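Local atomic coordinates of NS3-like protein (Alongshan virus, PDB entry 6M40), a protein that probably unwinds RNA and hydrolyses ATP or other ribonucleoside triphosphates, this chain being the NS3-like helicase part of a longer viral polypeptide. Residues Asp263-Thr268 / Gly298-Arg303; Asp267-Tyr272 / Tyr309-Tyr314; Val279-Val284 / Ser405-Ala410. All blocks are in the same frame, centred on the assembly; numbering follows the deposited sequence.

Interaction 1: Asp263-Thr268 / Gly298-Arg303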
loop_
_atom_site.group_PDB
_atom_site.type_symbol
_atom_site.label_atom_id
_atom_site.label_comp_id
_atom_site.label_asym_id
_atom_site.label_seq_id
_atom_site.Cartn_x
_atom_site.Cartn_y
_atom_site.Cartn_z
ATOM N N ASP A 263 -14.266 -13.910 -9.902
ATOM C CA ASP A 263 -15.245 -14.700 -9.173
ATOM C C ASP A 263 -14.697 -15.398 -7.929
ATOM O O ASP A 263 -15.495 -15.804 -7.079
ATOM C CB ASP A 263 -15.864 -15.769 -10.099
ATOM C CG ASP A 263 -16.487 -15.186 -11.368
ATOM O OD1 ASP A 263 -17.210 -14.169 -11.289
ATOM O OD2 ASP A 263 -16.264 -15.760 -12.455
ATOM N N ALA A 264 -13.379 -15.559 -7.794
ATOM C CA ALA A 264 -12.824 -16.207 -6.606
ATOM C C ALA A 264 -11.380 -15.776 -6.383
ATOM O O ALA A 264 -10.698 -15.320 -7.302
ATOM C CB ALA A 264 -12.899 -17.737 -6.712
ATOM N N VAL A 265 -10.915 -15.976 -5.148
ATOM C CA VAL A 265 -9.572 -15.592 -4.715
ATOM C C VAL A 265 -8.980 -16.716 -3.873
ATOM O O VAL A 265 -9.620 -17.194 -2.933
ATOM C CB VAL A 265 -9.594 -14.281 -3.901
ATOM C CG1 VAL A 265 -8.348 -14.162 -3.033
ATOM C CG2 VAL A 265 -9.732 -13.074 -4.810
ATOM N N PHE A 266 -7.753 -17.125 -4.192
ATOM C CA PHE A 266 -7.022 -18.114 -3.405
ATOM C C PHE A 266 -5.859 -17.430 -2.698
ATOM O O PHE A 266 -4.993 -16.836 -3.352
ATOM C CB PHE A 266 -6.525 -19.257 -4.290
ATOM C CG PHE A 266 -7.624 -20.133 -4.793
ATOM C CD1 PHE A 266 -8.342 -19.781 -5.920
ATOM C CD2 PHE A 266 -7.958 -21.298 -4.124
ATOM C CE1 PHE A 266 -9.367 -20.582 -6.382
ATOM C CE2 PHE A 266 -8.977 -22.102 -4.582
ATOM C CZ PHE A 266 -9.683 -21.742 -5.713
ATOM N N ASP A 267 -5.840 -17.507 -1.369
ATOM C CA ASP A 267 -4.892 -16.762 -0.549
ATOM C C ASP A 267 -3.853 -17.718 0.022
ATOM O O ASP A 267 -4.181 -18.607 0.811
ATOM C CB ASP A 267 -5.610 -16.016 0.574
ATOM C CG ASP A 267 -4.867 -14.760 1.024
ATOM O OD1 ASP A 267 -3.628 -14.672 0.853
ATOM O OD2 ASP A 267 -5.531 -13.845 1.561
ATOM N N THR A 268 -2.602 -17.535 -0.394
ATOM C CA THR A 268 -1.487 -18.135 0.333
ATOM C C THR A 268 -1.504 -17.716 1.793
ATOM O O THR A 268 -1.154 -18.500 2.681
ATOM C CB THR A 268 -0.162 -17.703 -0.286
ATOM O OG1 THR A 268 -0.240 -17.757 -1.713
ATOM C CG2 THR A 268 0.967 -18.593 0.194
ATOM N N GLY A 298 -10.960 -8.612 -0.081
ATOM C CA GLY A 298 -11.810 -7.565 -0.602
ATOM C C GLY A 298 -11.809 -7.387 -2.107
ATOM O O GLY A 298 -12.385 -6.413 -2.603
ATOM N N ARG A 299 -11.158 -8.279 -2.858
ATOM C CA ARG A 299 -11.165 -8.136 -4.303
ATOM C C ARG A 299 -12.386 -8.774 -4.962
ATOM O O ARG A 299 -12.707 -8.421 -6.096
ATOM C CB ARG A 299 -9.880 -8.729 -4.891
ATOM C CG ARG A 299 -8.600 -7.958 -4.530
ATOM C CD ARG A 299 -8.616 -6.505 -5.015
ATOM N NE ARG A 299 -8.128 -6.339 -6.384
ATOM C CZ ARG A 299 -8.107 -5.176 -7.033
ATOM N NH1 ARG A 299 -8.561 -4.076 -6.449
ATOM N NH2 ARG A 299 -7.635 -5.108 -8.270
ATOM N N ILE A 300 -13.096 -9.675 -4.287
ATOM C CA ILE A 300 -14.030 -10.547 -4.990
ATOM C C ILE A 300 -15.479 -10.137 -4.766
ATOM O O ILE A 300 -16.332 -10.427 -5.605
ATOM C CB ILE A 300 -13.855 -12.036 -4.597
ATOM C CG1 ILE A 300 -12.928 -12.209 -3.390
ATOM C CG2 ILE A 300 -13.378 -12.851 -5.770
ATOM C CD1 ILE A 300 -13.642 -12.691 -2.150
ATOM N N GLY A 301 -15.791 -9.538 -3.622
ATOM C CA GLY A 301 -17.184 -9.282 -3.335
ATOM C C GLY A 301 -17.731 -8.004 -3.916
ATOM O O GLY A 301 -18.854 -7.638 -3.566
ATOM N N ARG A 302 -16.997 -7.321 -4.797
ATOM C CA ARG A 302 -17.374 -5.958 -5.158
ATOM C C ARG A 302 -18.495 -5.937 -6.189
ATOM O O ARG A 302 -19.495 -5.233 -6.011
ATOM C CB ARG A 302 -16.166 -5.192 -5.697
ATOM C CG ARG A 302 -14.813 -5.630 -5.157
ATOM C CD ARG A 302 -13.691 -4.900 -5.887
ATOM N NE ARG A 302 -13.379 -3.573 -5.359
ATOM C CZ ARG A 302 -12.642 -3.358 -4.272
ATOM N NH1 ARG A 302 -12.180 -4.385 -3.567
ATOM N NH2 ARG A 302 -12.377 -2.117 -3.880
ATOM N N ARG A 303 -18.339 -6.686 -7.281
ATOM C CA ARG A 303 -19.289 -6.661 -8.384
ATOM C C ARG A 303 -20.047 -7.967 -8.553
ATOM O O ARG A 303 -20.886 -8.073 -9.455
ATOM C CB ARG A 303 -18.570 -6.339 -9.699
ATOM C CG ARG A 303 -17.802 -5.031 -9.708
ATOM C CD ARG A 303 -17.517 -4.609 -11.141
ATOM N NE ARG A 303 -16.132 -4.203 -11.348
ATOM C CZ ARG A 303 -15.537 -4.152 -12.536
ATOM N NH1 ARG A 303 -16.206 -4.489 -13.630
ATOM N NH2 ARG A 303 -14.272 -3.769 -12.629
#
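Val265 and Ile300 meet in the second RecA-like domain, where the first residues of strand 264-276 back onto the loop after helix 290-297. That loop carries the Gly-Arg-Ile-Gly-Arg sequence, Gly298 to Arg302, of helicase motif VI. The two aliphatic chains cross obliquely, and the nearest pair is Val265 CG2 and Ile300 CG1 at 3.6 Å. The chi1 of Val265, 159°, puts CG1 anti to its backbone N and leaves CG2 anti to the carbonyl carbon, the branch that comes up against both CG1 and CG2 of Ile300. Val265 CB is itself 4.0 Å from Ile300 CG1, so CG1 of Ile300 approaches the branch point of the valine as well as its methyl.

The other branch of Ile300 does a different job. Its CG2 turns to the backbone and sits 3.4 Å from Ala264 N and 3.6 Å from Asp263 C, covering the peptide that joins those two residues. Ala264 points its methyl away, to the side of the strand lined by Val195 and Tyr186, which agrees with its backbone being the part that Ile300 meets. Tyr308 of the neighbouring strand 306-311 touches both Val265 and Ile300 and completes this apolar patch.

The side-chain contact is thus apolar, while charged groups lie at its borders. Asp263 OD1 forms a salt bridge with Arg304 NE, just beyond the loop. In related helicases motif VI arginines face the nucleotide cleft between the RecA-like domains; here Ile300 packs the loop against strand 264-276. Arg299 sets out toward the strand and then turns its guanidinium off it; its nearest side-chain approach is CB, 4.3 Å from Val265 CG2.

Interaction 2: Asp267-Tyr272 / Tyr309-Tyr314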
loop_
_atom_site.group_PDB
_atom_site.type_symbol
_atom_site.label_atom_id
_atom_site.label_comp_id
_atom_site.label_asym_id
_atom_site.label_seq_id
_atom_site.Cartn_x
_atom_site.Cartn_y
_atom_site.Cartn_z
ATOM N N ASP A 267 -5.840 -17.507 -1.369
ATOM C CA ASP A 267 -4.892 -16.762 -0.549
ATOM C C ASP A 267 -3.853 -17.718 0.022
ATOM O O ASP A 267 -4.181 -18.607 0.811
ATOM C CB ASP A 267 -5.610 -16.016 0.574
ATOM C CG ASP A 267 -4.867 -14.760 1.024
ATOM O OD1 ASP A 267 -3.628 -14.672 0.853
ATOM O OD2 ASP A 267 -5.531 -13.845 1.561
ATOM N N THR A 268 -2.602 -17.535 -0.394
ATOM C CA THR A 268 -1.487 -18.135 0.333
ATOM C C THR A 268 -1.504 -17.716 1.793
ATOM O O THR A 268 -1.154 -18.500 2.681
ATOM C CB THR A 268 -0.162 -17.703 -0.286
ATOM O OG1 THR A 268 -0.240 -17.757 -1.713
ATOM C CG2 THR A 268 0.967 -18.593 0.194
ATOM N N CYS A 269 -1.911 -16.471 2.053
ATOM C CA CYS A 269 -1.829 -15.863 3.377
ATOM C C CYS A 269 -0.366 -15.722 3.810
ATOM O O CYS A 269 0.007 -16.005 4.952
ATOM C CB CYS A 269 -2.660 -16.653 4.387
ATOM S SG CYS A 269 -4.426 -16.343 4.191
ATOM N N GLN A 270 0.460 -15.235 2.880
ATOM C CA GLN A 270 1.898 -15.109 3.077
ATOM C C GLN A 270 2.434 -13.973 2.206
ATOM O O GLN A 270 1.961 -13.772 1.082
ATOM C CB GLN A 270 2.632 -16.419 2.738
ATOM C CG GLN A 270 2.235 -17.616 3.598
ATOM C CD GLN A 270 3.160 -18.812 3.413
ATOM O OE1 GLN A 270 3.729 -19.015 2.340
ATOM N NE2 GLN A 270 3.319 -19.602 4.465
ATOM N N GLN A 271 3.435 -13.252 2.717
ATOM C CA GLN A 271 4.011 -12.122 2.001
ATOM C C GLN A 271 5.529 -12.126 2.117
ATOM O O GLN A 271 6.099 -12.745 3.013
ATOM C CB GLN A 271 3.463 -10.793 2.526
ATOM C CG GLN A 271 3.800 -9.590 1.651
ATOM C CD GLN A 271 2.945 -8.394 2.000
ATOM O OE1 GLN A 271 1.893 -8.532 2.632
ATOM N NE2 GLN A 271 3.385 -7.212 1.589
ATOM N N TYR A 272 6.176 -11.400 1.207
ATOM C CA TYR A 272 7.633 -11.278 1.163
ATOM C C TYR A 272 8.007 -9.890 1.685
ATOM O O TYR A 272 8.300 -8.969 0.923
ATOM C CB TYR A 272 8.164 -11.525 -0.269
ATOM C CG TYR A 272 9.673 -11.482 -0.401
ATOM C CD1 TYR A 272 10.472 -12.467 0.174
ATOM C CD2 TYR A 272 10.296 -10.466 -1.115
ATOM C CE1 TYR A 272 11.842 -12.433 0.055
ATOM C CE2 TYR A 272 11.676 -10.425 -1.243
ATOM C CZ TYR A 272 12.443 -11.411 -0.658
ATOM O OH TYR A 272 13.817 -11.378 -0.779
ATOM N N TYR A 309 -10.670 -18.526 -0.455
ATOM C CA TYR A 309 -9.997 -19.734 0.008
ATOM C C TYR A 309 -8.695 -19.346 0.704
ATOM O O TYR A 309 -7.758 -18.869 0.057
ATOM C CB TYR A 309 -9.748 -20.679 -1.166
ATOM C CG TYR A 309 -11.027 -21.075 -1.866
ATOM C CD1 TYR A 309 -11.566 -20.290 -2.881
ATOM C CD2 TYR A 309 -11.702 -22.229 -1.503
ATOM C CE1 TYR A 309 -12.742 -20.656 -3.516
ATOM C CE2 TYR A 309 -12.865 -22.598 -2.126
ATOM C CZ TYR A 309 -13.387 -21.813 -3.133
ATOM O OH TYR A 309 -14.559 -22.200 -3.745
ATOM N N ARG A 310 -8.643 -19.548 2.026
ATOM C CA ARG A 310 -7.452 -19.406 2.849
ATOM C C ARG A 310 -7.022 -20.777 3.368
ATOM O O ARG A 310 -7.858 -21.674 3.515
ATOM C CB ARG A 310 -7.709 -18.480 4.043
ATOM C CG ARG A 310 -8.422 -19.170 5.196
ATOM C CD ARG A 310 -8.734 -18.219 6.337
ATOM N NE ARG A 310 -9.634 -18.844 7.304
ATOM C CZ ARG A 310 -10.957 -18.878 7.176
ATOM N NH1 ARG A 310 -11.537 -18.327 6.118
ATOM N NH2 ARG A 310 -11.698 -19.470 8.100
ATOM N N PRO A 311 -5.741 -20.978 3.676
ATOM C CA PRO A 311 -5.327 -22.283 4.208
ATOM C C PRO A 311 -5.805 -22.482 5.638
ATOM O O PRO A 311 -5.824 -21.549 6.443
ATOM C CB PRO A 311 -3.799 -22.243 4.125
ATOM C CG PRO A 311 -3.447 -20.799 4.110
ATOM C CD PRO A 311 -4.594 -20.076 3.457
ATOM N N ALA A 312 -6.212 -23.720 5.937
ATOM C CA ALA A 312 -6.642 -24.065 7.288
ATOM C C ALA A 312 -5.636 -23.574 8.317
ATOM O O ALA A 312 -5.997 -22.918 9.300
ATOM C CB ALA A 312 -6.830 -25.579 7.412
ATOM N N ASN A 313 -4.361 -23.884 8.093
ATOM C CA ASN A 313 -3.286 -23.492 8.997
ATOM C C ASN A 313 -2.900 -22.039 8.709
ATOM O O ASN A 313 -1.809 -21.725 8.231
ATOM C CB ASN A 313 -2.098 -24.439 8.846
ATOM C CG ASN A 313 -2.364 -25.822 9.420
ATOM O OD1 ASN A 313 -3.464 -26.118 9.883
ATOM N ND2 ASN A 313 -1.350 -26.678 9.387
ATOM N N TYR A 314 -3.842 -21.137 8.986
ATOM C CA TYR A 314 -3.564 -19.702 8.984
ATOM C C TYR A 314 -4.295 -19.018 10.129
ATOM O O TYR A 314 -5.528 -19.066 10.209
ATOM C CB TYR A 314 -3.969 -19.024 7.680
ATOM C CG TYR A 314 -3.798 -17.517 7.747
ATOM C CD1 TYR A 314 -2.544 -16.945 7.933
ATOM C CD2 TYR A 314 -4.890 -16.670 7.650
ATOM C CE1 TYR A 314 -2.384 -15.573 8.009
ATOM C CE2 TYR A 314 -4.739 -15.291 7.724
ATOM C CZ TYR A 314 -3.487 -14.749 7.905
ATOM O OH TYR A 314 -3.349 -13.382 7.983
#
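The ring of Tyr314 has Cys269 over one face: CB stands 3.5 Å above the ring plane over its centre, a CH-pi contact, and SG lies 3.7 Å from the ring centroid, also over the face, a sulfur-aromatic contact. The stack closes the end of a parallel pair, strands 264-276 and 306-311, in the mixed sheet of the second RecA-like domain. SG leans to the CD2-CE2 side and CB to CD1. At the far end of the ring Tyr314 OH bonds to Ser288 O, and Thr293 of helix 290-297 also touches the side chain. Pro311 meets the strand through CD, which is 3.1 Å from Asp267 O and 3.8 Å from Cys269 SG.

The strand pairing is read from Asp267 N, which donates to Tyr309 O at 2.8 Å with 169° at the hydrogen. Two residues later the parallel strand meets proline, which has no N-H to give; Asp267 O is instead hydrogen-bonded by Tyr175 OH.

The first strand breaks here. Asp267 OD1 accepts from Cys269 N in an Asx turn, and Cys269 takes a left-handed helical conformation that swings its side chain toward Tyr314. With chi1 at -76°, SG is anti to the carbonyl carbon and reaches the ring. The other carboxylate oxygen, Asp267 OD2, bonds to Tyr308 OH. Cys269 N approaches OD1 from above the carboxylate plane, 49° out of it.

Interaction 3: Val279-Val284 / Ser405-Ala410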
loop_
_atom_site.group_PDB
_atom_site.type_symbol
_atom_site.label_atom_id
_atom_site.label_comp_id
_atom_site.label_asym_id
_atom_site.label_seq_id
_atom_site.Cartn_x
_atom_site.Cartn_y
_atom_site.Cartn_z
ATOM N N VAL A 279 21.602 -6.373 12.081
ATOM C CA VAL A 279 22.764 -6.133 11.237
ATOM C C VAL A 279 22.393 -5.407 9.962
ATOM O O VAL A 279 23.283 -5.069 9.173
ATOM C CB VAL A 279 23.498 -7.443 10.895
ATOM C CG1 VAL A 279 25.012 -7.200 10.831
ATOM C CG2 VAL A 279 23.154 -8.533 11.879
ATOM N N GLY A 280 21.118 -5.155 9.734
ATOM C CA GLY A 280 20.644 -4.614 8.479
ATOM C C GLY A 280 19.231 -5.100 8.203
ATOM O O GLY A 280 18.377 -5.094 9.116
ATOM N N THR A 281 18.971 -5.517 6.970
ATOM C CA THR A 281 17.684 -6.089 6.603
ATOM C C THR A 281 17.889 -7.416 5.888
ATOM O O THR A 281 18.929 -7.652 5.259
ATOM C CB THR A 281 16.859 -5.174 5.682
ATOM O OG1 THR A 281 17.457 -5.124 4.379
ATOM C CG2 THR A 281 16.727 -3.774 6.241
ATOM N N LYS A 282 16.874 -8.269 5.977
ATOM C CA LYS A 282 16.833 -9.534 5.258
ATOM C C LYS A 282 15.424 -9.748 4.721
ATOM O O LYS A 282 14.444 -9.280 5.306
ATOM C CB LYS A 282 17.251 -10.713 6.158
ATOM C CG LYS A 282 18.679 -10.615 6.681
ATOM C CD LYS A 282 19.194 -11.949 7.217
ATOM C CE LYS A 282 20.241 -11.760 8.319
ATOM N NZ LYS A 282 20.168 -12.856 9.326
ATOM N N GLY A 283 15.334 -10.449 3.589
ATOM C CA GLY A 283 14.050 -10.814 3.005
ATOM C C GLY A 283 13.497 -12.127 3.523
ATOM O O GLY A 283 14.149 -13.170 3.406
ATOM N N VAL A 284 12.286 -12.098 4.079
ATOM C CA VAL A 284 11.680 -13.283 4.674
ATOM C C VAL A 284 10.212 -13.378 4.268
ATOM O O VAL A 284 9.566 -12.369 3.966
ATOM C CB VAL A 284 11.783 -13.281 6.215
ATOM C CG1 VAL A 284 12.181 -14.656 6.726
ATOM C CG2 VAL A 284 12.762 -12.225 6.690
ATOM N N SER A 405 29.220 -1.105 7.250
ATOM C CA SER A 405 29.877 -1.560 8.467
ATOM C C SER A 405 28.870 -1.870 9.568
ATOM O O SER A 405 29.167 -2.677 10.454
ATOM C CB SER A 405 30.870 -0.508 8.975
ATOM O OG SER A 405 31.942 -0.299 8.077
ATOM N N TYR A 406 27.699 -1.225 9.558
ATOM C CA TYR A 406 26.745 -1.445 10.643
ATOM C C TYR A 406 25.335 -1.771 10.168
ATOM O O TYR A 406 24.657 -2.575 10.809
ATOM C CB TYR A 406 26.685 -0.232 11.606
ATOM C CG TYR A 406 26.739 1.141 10.962
ATOM C CD1 TYR A 406 27.939 1.659 10.504
ATOM C CD2 TYR A 406 25.598 1.928 10.847
ATOM C CE1 TYR A 406 28.008 2.897 9.927
ATOM C CE2 TYR A 406 25.657 3.186 10.266
ATOM C CZ TYR A 406 26.869 3.662 9.811
ATOM O OH TYR A 406 26.966 4.902 9.231
ATOM N N PHE A 407 24.862 -1.169 9.079
ATOM C CA PHE A 407 23.539 -1.484 8.548
ATOM C C PHE A 407 23.675 -1.986 7.121
ATOM O O PHE A 407 24.012 -1.216 6.215
ATOM C CB PHE A 407 22.610 -0.278 8.594
ATOM C CG PHE A 407 21.159 -0.635 8.502
ATOM C CD1 PHE A 407 20.500 -1.157 9.599
ATOM C CD2 PHE A 407 20.450 -0.444 7.326
ATOM C CE1 PHE A 407 19.164 -1.486 9.530
ATOM C CE2 PHE A 407 19.109 -0.762 7.251
ATOM C CZ PHE A 407 18.464 -1.286 8.357
ATOM N N ASN A 408 23.383 -3.265 6.924
ATOM C CA ASN A 408 23.474 -3.903 5.618
ATOM C C ASN A 408 22.056 -4.033 5.069
ATOM O O ASN A 408 21.359 -5.012 5.324
ATOM C CB ASN A 408 24.170 -5.248 5.743
ATOM C CG ASN A 408 24.464 -5.871 4.407
ATOM O OD1 ASN A 408 24.455 -5.199 3.380
ATOM N ND2 ASN A 408 24.737 -7.165 4.412
ATOM N N ASP A 409 21.633 -3.028 4.307
ATOM C CA ASP A 409 20.334 -3.077 3.656
ATOM C C ASP A 409 20.393 -4.081 2.516
ATOM O O ASP A 409 21.156 -3.905 1.560
ATOM C CB ASP A 409 19.933 -1.701 3.137
ATOM C CG ASP A 409 18.436 -1.505 3.118
ATOM O OD1 ASP A 409 17.706 -2.519 3.053
ATOM O OD2 ASP A 409 17.990 -0.338 3.181
ATOM N N ALA A 410 19.590 -5.138 2.616
ATOM C CA ALA A 410 19.562 -6.174 1.587
ATOM C C ALA A 410 18.683 -5.804 0.412
ATOM O O ALA A 410 18.495 -6.628 -0.506
ATOM C CB ALA A 410 19.105 -7.497 2.198
#
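Gly280 and Phe407 form the close part of this contact. Gly280 CA rests over one face of the phenyl ring, 3.8 Å from its centroid and offset toward the rim, while Thr281 CG2 comes obliquely to CZ. Gly280 CA also lies 3.3 Å from Asn408 O, a CA-H...O contact; the glycine's phi is 150°, a value side-chain-bearing residues seldom adopt. Two backbone bonds flank this point in a single parallel bridge: Asn408 N to Val279 O and Thr281 N to Asn408 O. Next, Ala410 N donates to Thr281 OG1 at 2.8 Å; chi1 of 71° sets this oxygen between the threonine's own N and carbonyl carbon. Leu331 and Val328 of helix 328-339 touch Phe407 and Thr281 respectively.

The side chains of Val279, Lys282 and Asn408 have the opposite character and face solvent. Those of Val279 and Lys282 start away from the partner segment, and the lysine side chain comes no nearer to it than 5.4 Å.

The arrangement matches the long beta-hairpin of flavivirus-type NS3 helicases, which projects from the second domain and docks its tip on the third.

How the interactions relate
From the N-terminal side, strand 264-276 supplies the first partner of interactions 1 and 2, and the next strand, 281-287, that of interaction 3. Interaction 1 closes the shortest loop, returning just after helix 290-297; interaction 2 returns one strand later, at 306-311, and the two share Asp267 and Thr268. Interaction 3 crosses both, because it starts inside their loops and ends beyond them, after helix 393-404. Interactions 1 and 2 also meet directly, Phe266 packing on Tyr309. Tyr272 touches Gly283 and Val284, linking 2 with 3, whereas 1 and 3 lie about 35 Å apart between centres. Together they join the sheet of the second domain to motif VI and, through the hairpin, to the third domain.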